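Local coordinates for protein glutaconate CoA-transferase subunit A (Acidaminococcus fermentans, PDB 1POI) that catalyses, as one of the two kinds of subunit of the enzyme, transfer of the CoA moiety from acetyl-CoA to glutaconate or (R)-2-hydroxyglutarate in glutamate degradation, at residues D45-G50 with D144-D149; E98-D103 with E138-L143; H178-S183 with Y250-Y255; R189-K194 with C211-S216. All coordinates share one frame; numbering follows the deposited sequence.

Contact 1: D45-G50 with D144-D149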
# COMPACT_ATOMS: atom_id res chain seq x y z
N ASP A 45 -4.11 43.25 12.95
CA ASP A 45 -4.25 43.20 14.39
C ASP A 45 -4.58 41.79 14.87
O ASP A 45 -5.59 41.55 15.54
CB ASP A 45 -5.29 44.24 14.89
CG ASP A 45 -4.69 45.64 15.05
OD1 ASP A 45 -3.88 45.84 15.98
OD2 ASP A 45 -5.04 46.55 14.25
N LEU A 46 -3.73 40.87 14.45
CA LEU A 46 -3.82 39.46 14.79
C LEU A 46 -2.85 39.20 15.94
O LEU A 46 -1.83 39.90 16.10
CB LEU A 46 -3.37 38.64 13.59
CG LEU A 46 -4.30 38.25 12.44
CD1 LEU A 46 -5.48 39.18 12.32
CD2 LEU A 46 -3.48 38.20 11.15
N THR A 47 -3.18 38.22 16.77
CA THR A 47 -2.30 37.82 17.86
C THR A 47 -2.15 36.32 17.59
O THR A 47 -2.95 35.73 16.83
CB THR A 47 -2.94 38.10 19.30
OG1 THR A 47 -2.81 39.49 19.63
CG2 THR A 47 -2.25 37.35 20.40
N GLY A 48 -1.12 35.71 18.16
CA GLY A 48 -0.95 34.29 17.99
C GLY A 48 0.35 33.79 18.56
O GLY A 48 1.22 34.57 18.97
N LEU A 49 0.44 32.47 18.68
CA LEU A 49 1.68 31.86 19.15
C LEU A 49 2.39 31.48 17.85
O LEU A 49 1.78 30.95 16.91
CB LEU A 49 1.43 30.60 19.98
CG LEU A 49 0.31 30.39 21.01
CD1 LEU A 49 0.83 29.37 21.99
CD2 LEU A 49 -0.07 31.64 21.75
N GLY A 50 3.68 31.78 17.78
CA GLY A 50 4.42 31.45 16.59
C GLY A 50 4.71 29.97 16.41
O GLY A 50 4.42 29.41 15.35
N ASP A 144 -6.56 43.16 24.26
CA ASP A 144 -7.61 42.18 24.05
C ASP A 144 -6.84 41.00 23.46
O ASP A 144 -5.85 41.20 22.76
CB ASP A 144 -8.63 42.73 23.03
CG ASP A 144 -9.97 41.99 23.06
OD1 ASP A 144 -10.34 41.41 24.10
OD2 ASP A 144 -10.68 42.01 22.02
N LYS A 145 -7.25 39.78 23.82
CA LYS A 145 -6.63 38.53 23.34
C LYS A 145 -5.27 38.15 23.96
O LYS A 145 -4.67 37.15 23.54
CB LYS A 145 -6.53 38.49 21.80
CG LYS A 145 -7.81 38.81 21.04
CD LYS A 145 -8.81 37.72 21.23
CE LYS A 145 -10.14 38.07 20.61
NZ LYS A 145 -10.23 37.80 19.16
N VAL A 146 -4.80 38.89 24.96
CA VAL A 146 -3.53 38.56 25.62
C VAL A 146 -3.70 38.42 27.14
O VAL A 146 -4.27 39.30 27.79
CB VAL A 146 -2.43 39.61 25.33
CG1 VAL A 146 -1.15 39.28 26.10
CG2 VAL A 146 -2.13 39.65 23.84
N PRO A 147 -3.26 37.29 27.71
CA PRO A 147 -3.35 37.01 29.15
C PRO A 147 -2.81 38.17 29.95
O PRO A 147 -1.90 38.86 29.49
CB PRO A 147 -2.47 35.79 29.31
CG PRO A 147 -2.78 35.04 28.07
CD PRO A 147 -2.75 36.10 27.00
N ASP A 148 -3.37 38.40 31.14
CA ASP A 148 -2.89 39.49 31.98
C ASP A 148 -1.61 39.07 32.62
O ASP A 148 -0.83 39.90 33.03
CB ASP A 148 -3.90 39.85 33.07
CG ASP A 148 -5.11 40.62 32.53
OD1 ASP A 148 -5.19 40.94 31.32
OD2 ASP A 148 -6.00 40.90 33.36
N ASP A 149 -1.40 37.76 32.72
CA ASP A 149 -0.16 37.21 33.30
C ASP A 149 0.55 36.25 32.36
O ASP A 149 -0.08 35.38 31.75
CB ASP A 149 -0.45 36.48 34.60
CG ASP A 149 -0.83 37.41 35.71
OD1 ASP A 149 0.06 38.02 36.34
OD2 ASP A 149 -2.05 37.55 35.94
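Thr47 and Val146 meet almost at right angles, methyl to methyl, where strand 46-49 of the parallel alpha/beta sheet of this CoA-transferase subunit is covered by the loop that runs from helix 137-141 to strand 152-156. The Thr47 side chain points toward that loop, and its methyl CG2 makes the closest approaches. With CG2 anti to the backbone N and OG1 beside that N (chi1 -79°), the methyl is brought up to the loop. There CG2 of Thr47 lies 4.1 Å from CG2 of Val146, an ordinary van der Waals approach. The same CG2 of Thr47 also packs 4.0 Å from the carbonyl O of Lys145, so one methyl meets two successive residues of the loop. Val146 offers its CG2 from the branch beside its own backbone N, while CG1 stands anti to that N (chi1 176°).

Lys145 starts out toward the strand: its CB is 4.4 Å from CB of Thr47. The rest of the chain then leads away, and the ammonium group forms a salt bridge with Asp173. Strand 66-71, next to 46-49 in the sheet, shares in the packing, since Ala68 touches both Thr47 and Val146. Thr47 itself is tied by backbone hydrogen bonds to Asp18 and Ile20, which fixes the strand on which its methyl stands. No hydrogen bond joins the two segments, which meet by van der Waals contact; a polar tie to the sheet lies next door, from Asp144 O to Lys67 NZ. The backbones stay well separated, with CA of Thr47 7.0 Å from CA of Lys145.

Contact 2: E98-D103 with E138-L143; sequences EDYSQD and EVRKTL
Glu98 sends CG anti to its backbone N (chi1 -168°) and then bends at chi2 (50°), while Arg140 runs extended from CG to NE, and the two side chains cross at about a right angle to make a salt bridge. It links strand 96-99, an outermost strand of the chain's parallel alpha/beta sheet, to helix 137-141. NH2 of Arg140 donates to OE2 of Glu98 at 3.0 Å, and the bond is nearly straight at 165°. Carboxylate and guanidinium are almost coplanar, and the N-H comes in on the anti lone pair of OE2. Only one nitrogen makes this bond: NE of Arg140 is 3.8 Å from OE2 of Glu98.

Both charged groups are buried and have further partners. OE2 of Glu98 also accepts from the backbone N of Ile135, and its OE1 takes Gly134 N and the ammonium of Lys150; NH1 of Arg140 donates to Pro147 O. OE1 of Glu98 additionally receives the N-H of Asp99 at 2.9 Å. A glutamine in place of Glu98 would probably leave the buried charge of Arg140, and the ammonium of Lys150, without their anionic mate.

Tyr100, whose OH also hydrogen-bonds to Lys150 O, reaches the arginine through a water at the edge of its ring. This water donates to OH of Tyr100 at 2.8 Å and accepts from NH2 of Arg140 at 3.1 Å.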
# COMPACT_ATOMS: atom_id res chain seq x y z
N GLU A 98 6.09 38.46 23.26
CA GLU A 98 6.43 37.69 24.45
C GLU A 98 7.29 36.49 24.03
O GLU A 98 7.16 35.98 22.92
CB GLU A 98 5.16 37.19 25.16
CG GLU A 98 5.40 36.63 26.55
CD GLU A 98 6.24 37.55 27.45
OE1 GLU A 98 7.48 37.50 27.35
OE2 GLU A 98 5.68 38.30 28.26
N ASP A 99 8.18 36.06 24.91
CA ASP A 99 9.04 34.92 24.67
C ASP A 99 8.75 33.81 25.66
O ASP A 99 8.82 34.03 26.87
CB ASP A 99 10.50 35.27 24.89
CG ASP A 99 11.20 35.74 23.65
OD1 ASP A 99 11.00 35.14 22.56
OD2 ASP A 99 11.96 36.72 23.79
N TYR A 100 8.47 32.63 25.13
CA TYR A 100 8.27 31.43 25.94
C TYR A 100 9.23 30.42 25.27
O TYR A 100 9.63 30.61 24.12
CB TYR A 100 6.84 30.86 25.83
CG TYR A 100 5.76 31.57 26.64
CD1 TYR A 100 5.75 31.52 28.04
CD2 TYR A 100 4.74 32.27 26.01
CE1 TYR A 100 4.76 32.16 28.78
CE2 TYR A 100 3.75 32.91 26.75
CZ TYR A 100 3.76 32.85 28.12
OH TYR A 100 2.78 33.51 28.82
N SER A 101 9.60 29.39 26.01
CA SER A 101 10.45 28.33 25.48
C SER A 101 9.54 27.62 24.48
O SER A 101 8.32 27.60 24.66
CB SER A 101 10.80 27.36 26.60
OG SER A 101 9.82 26.34 26.68
N GLN A 102 10.10 26.99 23.45
CA GLN A 102 9.31 26.29 22.44
C GLN A 102 8.51 25.12 23.01
O GLN A 102 7.39 24.83 22.57
CB GLN A 102 10.24 25.79 21.35
CG GLN A 102 9.54 25.14 20.18
CD GLN A 102 10.52 24.87 19.06
OE1 GLN A 102 10.99 25.79 18.40
NE2 GLN A 102 10.81 23.60 18.83
N ASP A 103 9.09 24.46 24.00
CA ASP A 103 8.46 23.31 24.64
C ASP A 103 7.11 23.74 25.20
O ASP A 103 6.07 23.15 24.88
CB ASP A 103 9.38 22.81 25.75
CG ASP A 103 10.82 22.71 25.28
OD1 ASP A 103 11.03 22.23 24.14
OD2 ASP A 103 11.73 23.15 26.02
N GLU A 138 1.34 45.54 32.77
CA GLU A 138 0.73 46.83 32.44
C GLU A 138 0.23 46.88 31.01
O GLU A 138 -0.88 47.35 30.75
CB GLU A 138 1.71 47.97 32.71
CG GLU A 138 1.10 49.35 32.46
CD GLU A 138 2.00 50.51 32.91
OE1 GLU A 138 2.58 50.42 34.02
OE2 GLU A 138 2.10 51.51 32.16
N VAL A 139 1.02 46.39 30.07
CA VAL A 139 0.57 46.40 28.70
C VAL A 139 -0.41 45.28 28.45
O VAL A 139 -1.36 45.46 27.72
CB VAL A 139 1.77 46.34 27.70
CG1 VAL A 139 1.30 45.95 26.30
CG2 VAL A 139 2.47 47.70 27.66
N ARG A 140 -0.21 44.12 29.07
CA ARG A 140 -1.11 42.98 28.89
C ARG A 140 -2.56 43.30 29.25
O ARG A 140 -3.50 42.86 28.56
CB ARG A 140 -0.64 41.78 29.72
CG ARG A 140 0.52 41.00 29.10
CD ARG A 140 1.19 40.10 30.13
NE ARG A 140 2.16 39.20 29.52
CZ ARG A 140 1.83 38.16 28.75
NH1 ARG A 140 0.56 37.86 28.48
NH2 ARG A 140 2.79 37.41 28.22
N LYS A 141 -2.72 44.09 30.32
CA LYS A 141 -4.02 44.52 30.84
C LYS A 141 -4.85 45.35 29.88
O LYS A 141 -6.08 45.33 29.93
CB LYS A 141 -3.87 45.26 32.17
CG LYS A 141 -4.05 44.38 33.38
CD LYS A 141 -4.16 45.18 34.67
CE LYS A 141 -2.81 45.78 35.06
NZ LYS A 141 -2.81 46.51 36.38
N THR A 142 -4.19 46.08 29.01
CA THR A 142 -4.88 46.91 28.06
C THR A 142 -5.07 46.21 26.72
O THR A 142 -5.65 46.78 25.80
CB THR A 142 -4.11 48.19 27.82
OG1 THR A 142 -2.89 47.87 27.14
CG2 THR A 142 -3.75 48.83 29.13
N LEU A 143 -4.62 44.97 26.63
CA LEU A 143 -4.71 44.20 25.38
C LEU A 143 -5.80 43.15 25.34
O LEU A 143 -5.92 42.32 26.24
CB LEU A 143 -3.39 43.47 25.09
CG LEU A 143 -2.26 44.22 24.41
CD1 LEU A 143 -1.02 43.34 24.35
CD2 LEU A 143 -2.71 44.61 23.03
O HOH W 1 1.03 35.03 27.18

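Contact 3: H178-S183 with Y250-Y255; sequences HAQQAS and YGLYDY
Gln180 comes up against Leu252 and the backbone of Tyr250, and each stage of its side chain has a neighbour. CB lies 4.0 Å from CD1 of Leu252. The next carbon is closer: CG of Gln180 is 3.5 Å from the same CD1 of Leu252, as the two side chains slide past each other in opposite directions. At chi2 (83°) the glutamine chain bends, which turns the amide from the leucine to the tyrosine backbone. CD of Gln180 is 4.1 Å from O of Tyr250, and its NE2 donates to that O at 3.2 Å, in the carbonyl plane and on a lone pair, though the bond is bent (140°) and the acceptor sits 27° out of the amide plane. The other end of the amide, OE1, accepts from Trp191 N, so both polar ends are engaged.

Gln180 stands where the chain turns a corner: strand 174-179 of the central parallel sheet ends near it, strand 181-182 of a small mixed sheet follows, and Gln180 with Gln181 forms a classic beta bulge opposite Arg189. An alanine here would strip away the amide and is likely to leave Tyr250 O and Trp191 N without this shared partner.

Before the corner, His178 and Tyr253 approach from opposite directions, with NE2 of His178 4.0 Å from OH of Tyr253. Both atoms hydrogen-bond to OE2 of Glu212, while ND1 of His178 is bonded to Thr210 OG1.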
# COMPACT_ATOMS: atom_id res chain seq x y z
N HIS A 178 -2.06 23.13 6.48
CA HIS A 178 -1.99 22.61 5.12
C HIS A 178 -1.80 21.09 5.11
O HIS A 178 -0.86 20.58 5.71
CB HIS A 178 -0.86 23.29 4.35
CG HIS A 178 -0.85 22.94 2.90
ND1 HIS A 178 -1.81 23.40 2.04
CD2 HIS A 178 -0.10 22.06 2.21
CE1 HIS A 178 -1.67 22.80 0.87
NE2 HIS A 178 -0.64 21.98 0.95
N ALA A 179 -2.64 20.37 4.39
CA ALA A 179 -2.52 18.92 4.38
C ALA A 179 -2.52 18.37 2.96
O ALA A 179 -2.90 19.07 2.02
CB ALA A 179 -3.66 18.34 5.17
N GLN A 180 -2.15 17.09 2.81
CA GLN A 180 -2.09 16.48 1.49
C GLN A 180 -3.43 16.07 0.91
O GLN A 180 -3.61 16.14 -0.30
CB GLN A 180 -1.13 15.30 1.45
CG GLN A 180 0.31 15.69 1.68
CD GLN A 180 0.61 15.81 3.14
OE1 GLN A 180 -0.30 15.78 3.96
NE2 GLN A 180 1.87 15.87 3.49
N GLN A 181 -4.36 15.65 1.75
CA GLN A 181 -5.69 15.25 1.26
C GLN A 181 -6.77 15.59 2.29
O GLN A 181 -6.53 15.56 3.51
CB GLN A 181 -5.74 13.74 0.97
CG GLN A 181 -4.65 13.20 0.08
CD GLN A 181 -4.62 11.69 0.10
OE1 GLN A 181 -4.19 11.09 1.09
NE2 GLN A 181 -5.11 11.07 -0.96
N ALA A 182 -7.97 15.88 1.78
CA ALA A 182 -9.11 16.21 2.62
C ALA A 182 -10.37 15.87 1.85
O ALA A 182 -10.32 15.72 0.63
CB ALA A 182 -9.08 17.68 2.99
N SER A 183 -11.45 15.64 2.57
CA SER A 183 -12.73 15.30 1.94
C SER A 183 -13.67 16.52 1.95
O SER A 183 -13.38 17.55 2.60
CB SER A 183 -13.39 14.15 2.69
OG SER A 183 -13.17 14.27 4.10
N TYR A 250 5.78 16.69 2.91
CA TYR A 250 6.06 15.27 2.93
C TYR A 250 5.38 14.42 1.86
O TYR A 250 4.16 14.43 1.71
CB TYR A 250 5.72 14.72 4.32
CG TYR A 250 6.15 13.29 4.54
CD1 TYR A 250 5.35 12.23 4.12
CD2 TYR A 250 7.38 12.99 5.13
CE1 TYR A 250 5.76 10.93 4.25
CE2 TYR A 250 7.80 11.66 5.28
CZ TYR A 250 6.99 10.65 4.83
OH TYR A 250 7.39 9.34 4.93
N GLY A 251 6.19 13.68 1.11
CA GLY A 251 5.68 12.78 0.10
C GLY A 251 5.22 13.45 -1.17
O GLY A 251 4.80 12.78 -2.11
N LEU A 252 5.28 14.78 -1.19
CA LEU A 252 4.86 15.49 -2.38
C LEU A 252 5.95 16.34 -3.01
O LEU A 252 6.25 16.19 -4.20
CB LEU A 252 3.61 16.32 -2.10
CG LEU A 252 2.34 15.48 -1.97
CD1 LEU A 252 1.17 16.37 -1.63
CD2 LEU A 252 2.06 14.74 -3.25
N TYR A 253 6.58 17.21 -2.23
CA TYR A 253 7.61 18.07 -2.79
C TYR A 253 8.54 18.60 -1.74
O TYR A 253 8.19 18.62 -0.58
CB TYR A 253 7.00 19.22 -3.61
CG TYR A 253 5.89 19.99 -2.92
CD1 TYR A 253 6.17 21.03 -2.04
CD2 TYR A 253 4.55 19.66 -3.15
CE1 TYR A 253 5.17 21.72 -1.41
CE2 TYR A 253 3.54 20.35 -2.51
CZ TYR A 253 3.86 21.37 -1.64
OH TYR A 253 2.84 22.07 -1.03
N ASP A 254 9.70 19.04 -2.19
CA ASP A 254 10.77 19.55 -1.35
C ASP A 254 10.77 21.10 -1.28
O ASP A 254 10.08 21.77 -2.08
CB ASP A 254 12.05 19.03 -1.97
CG ASP A 254 13.16 18.87 -0.98
OD1 ASP A 254 13.10 19.51 0.09
OD2 ASP A 254 14.11 18.10 -1.27
N TYR A 255 11.51 21.69 -0.34
CA TYR A 255 11.52 23.14 -0.27
C TYR A 255 12.16 23.73 -1.51
O TYR A 255 12.99 23.12 -2.15
CB TYR A 255 12.18 23.70 1.00
CG TYR A 255 13.39 23.00 1.57
CD1 TYR A 255 14.41 22.49 0.77
CD2 TYR A 255 13.49 22.81 2.95
CE1 TYR A 255 15.50 21.81 1.33
CE2 TYR A 255 14.57 22.13 3.52
CZ TYR A 255 15.57 21.63 2.71
OH TYR A 255 16.61 20.95 3.30

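Contact 4: R189-K194 with C211-S216; sequences RIWGGK and CEEIIS
The backbones of 189-194 and 211-216 keep well apart, CA of Arg189 standing 9.0 Å from CA of Cys211, because strand 181-182 lies between strands 188-189 and 213-214 in a small mixed sheet. Side chains therefore have to bridge over the middle strand. Arg189 and Ile215 both point toward the opposite segment, and CD1 of the isoleucine settles over one face of the guanidinium, toward its rim, with NH1 of Arg189 4.2 Å from CD1 of Ile215. The arginine's polar end bonds outside the segments, NE donating to Asn227 OD1.

Trp191 and Glu213 make a looser second pair. CZ2 of Trp191 is 4.5 Å from OE2 of Glu213, and the carboxylate approaches the indole obliquely. Glu213 carries its CG between its backbone N and carbonyl carbon (chi1 48°) and is extended beyond, which brings the carboxylate nearer the ring. The indole NE1 is taken by OE1 of Gln181 on the middle strand, and Pro306 of a neighbouring subunit packs on both Glu213 and Ile215. Lacking a mutual hydrogen bond or salt bridge, the segments touch only by van der Waals packing, and backbone hydrogen bonds to strand 181-182 hold each in place.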
# COMPACT_ATOMS: atom_id res chain seq x y z
N ARG A 189 -6.24 14.34 6.01
CA ARG A 189 -5.13 13.38 5.98
C ARG A 189 -3.80 14.14 5.85
O ARG A 189 -3.56 14.77 4.83
CB ARG A 189 -5.25 12.48 4.75
CG ARG A 189 -5.48 11.01 5.03
CD ARG A 189 -5.73 10.25 3.73
NE ARG A 189 -6.59 9.08 3.92
CZ ARG A 189 -6.78 8.11 3.02
NH1 ARG A 189 -6.16 8.14 1.84
NH2 ARG A 189 -7.65 7.14 3.26
N ILE A 190 -2.98 14.10 6.90
CA ILE A 190 -1.66 14.72 6.89
C ILE A 190 -0.57 13.60 6.92
O ILE A 190 -0.38 12.95 7.96
CB ILE A 190 -1.42 15.55 8.15
CG1 ILE A 190 -2.45 16.69 8.26
CG2 ILE A 190 0.02 16.08 8.17
CD1 ILE A 190 -2.26 17.52 9.54
N TRP A 191 0.12 13.35 5.81
CA TRP A 191 1.19 12.35 5.77
C TRP A 191 2.45 12.87 6.53
O TRP A 191 2.78 14.06 6.45
CB TRP A 191 1.59 12.08 4.34
CG TRP A 191 0.48 11.87 3.37
CD1 TRP A 191 -0.81 11.51 3.64
CD2 TRP A 191 0.58 11.97 1.94
NE1 TRP A 191 -1.52 11.37 2.45
CE2 TRP A 191 -0.69 11.65 1.40
CE3 TRP A 191 1.62 12.31 1.07
CZ2 TRP A 191 -0.94 11.65 0.03
CZ3 TRP A 191 1.36 12.31 -0.29
CH2 TRP A 191 0.09 11.98 -0.80
N GLY A 192 3.15 12.00 7.23
CA GLY A 192 4.32 12.46 7.95
C GLY A 192 3.94 13.13 9.25
O GLY A 192 2.79 13.11 9.62
N GLY A 193 4.92 13.67 9.99
CA GLY A 193 4.63 14.33 11.25
C GLY A 193 3.62 15.46 11.09
O GLY A 193 3.56 16.13 10.07
N LYS A 194 2.84 15.68 12.13
CA LYS A 194 1.81 16.71 12.11
C LYS A 194 2.18 18.00 12.80
O LYS A 194 1.51 19.00 12.63
CB LYS A 194 0.55 16.19 12.80
CG LYS A 194 -0.25 15.21 12.00
CD LYS A 194 0.17 13.78 12.23
CE LYS A 194 0.07 13.09 10.88
NZ LYS A 194 0.03 11.60 10.88
N CYS A 211 -5.60 22.09 1.24
CA CYS A 211 -5.11 20.77 0.88
C CYS A 211 -4.67 20.62 -0.59
O CYS A 211 -5.19 21.28 -1.48
CB CYS A 211 -6.20 19.78 1.21
SG CYS A 211 -7.57 19.95 0.12
N GLU A 212 -3.73 19.71 -0.84
CA GLU A 212 -3.20 19.46 -2.17
C GLU A 212 -4.25 18.82 -3.03
O GLU A 212 -4.27 19.00 -4.24
CB GLU A 212 -2.02 18.51 -2.08
CG GLU A 212 -0.87 19.03 -1.27
CD GLU A 212 -0.09 20.09 -2.01
OE1 GLU A 212 -0.24 20.18 -3.24
OE2 GLU A 212 0.69 20.82 -1.38
N GLU A 213 -5.06 17.97 -2.43
CA GLU A 213 -6.13 17.35 -3.16
C GLU A 213 -7.31 17.02 -2.28
O GLU A 213 -7.18 16.91 -1.06
CB GLU A 213 -5.65 16.10 -3.88
CG GLU A 213 -4.85 15.18 -3.00
CD GLU A 213 -4.38 13.97 -3.75
OE1 GLU A 213 -5.02 13.61 -4.77
OE2 GLU A 213 -3.37 13.38 -3.30
N ILE A 214 -8.45 16.85 -2.92
CA ILE A 214 -9.71 16.55 -2.28
C ILE A 214 -10.19 15.22 -2.82
O ILE A 214 -10.22 15.01 -4.04
CB ILE A 214 -10.76 17.68 -2.65
CG1 ILE A 214 -10.31 19.03 -2.06
CG2 ILE A 214 -12.17 17.30 -2.19
CD1 ILE A 214 -11.27 20.18 -2.31
N ILE A 215 -10.53 14.30 -1.92
CA ILE A 215 -11.07 12.99 -2.32
C ILE A 215 -12.48 12.81 -1.72
O ILE A 215 -12.82 13.45 -0.71
CB ILE A 215 -10.16 11.80 -1.89
CG1 ILE A 215 -9.52 12.05 -0.53
CG2 ILE A 215 -9.09 11.55 -2.95
CD1 ILE A 215 -8.87 10.82 0.04
N SER A 216 -13.28 11.96 -2.35
CA SER A 216 -14.64 11.72 -1.89
C SER A 216 -14.66 11.22 -0.48
O SER A 216 -13.68 10.68 0.01
CB SER A 216 -15.33 10.69 -2.78
OG SER A 216 -14.81 9.39 -2.60

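In the fold
The four contacts fall into two pairs on opposite sides of the chain's centre. Contacts 1 and 2 have centres about 7 Å apart and touch through Arg140 and the 144-149 loop; contacts 3 and 4, about 6 Å apart, meet through Glu212 and Tyr253 and through neighbouring strands of the mixed sheet. Centres in different pairs lie about 29 to 33 Å apart. Along the chain contact 2 is nested inside contact 1, then contact 4 inside contact 3. Strands 46-49, 96-99 and 174-179 all belong to the seven-stranded parallel sheet, so this sheet connects the two regions: one carries the 137-149 helix and loop, the other the small mixed sheet.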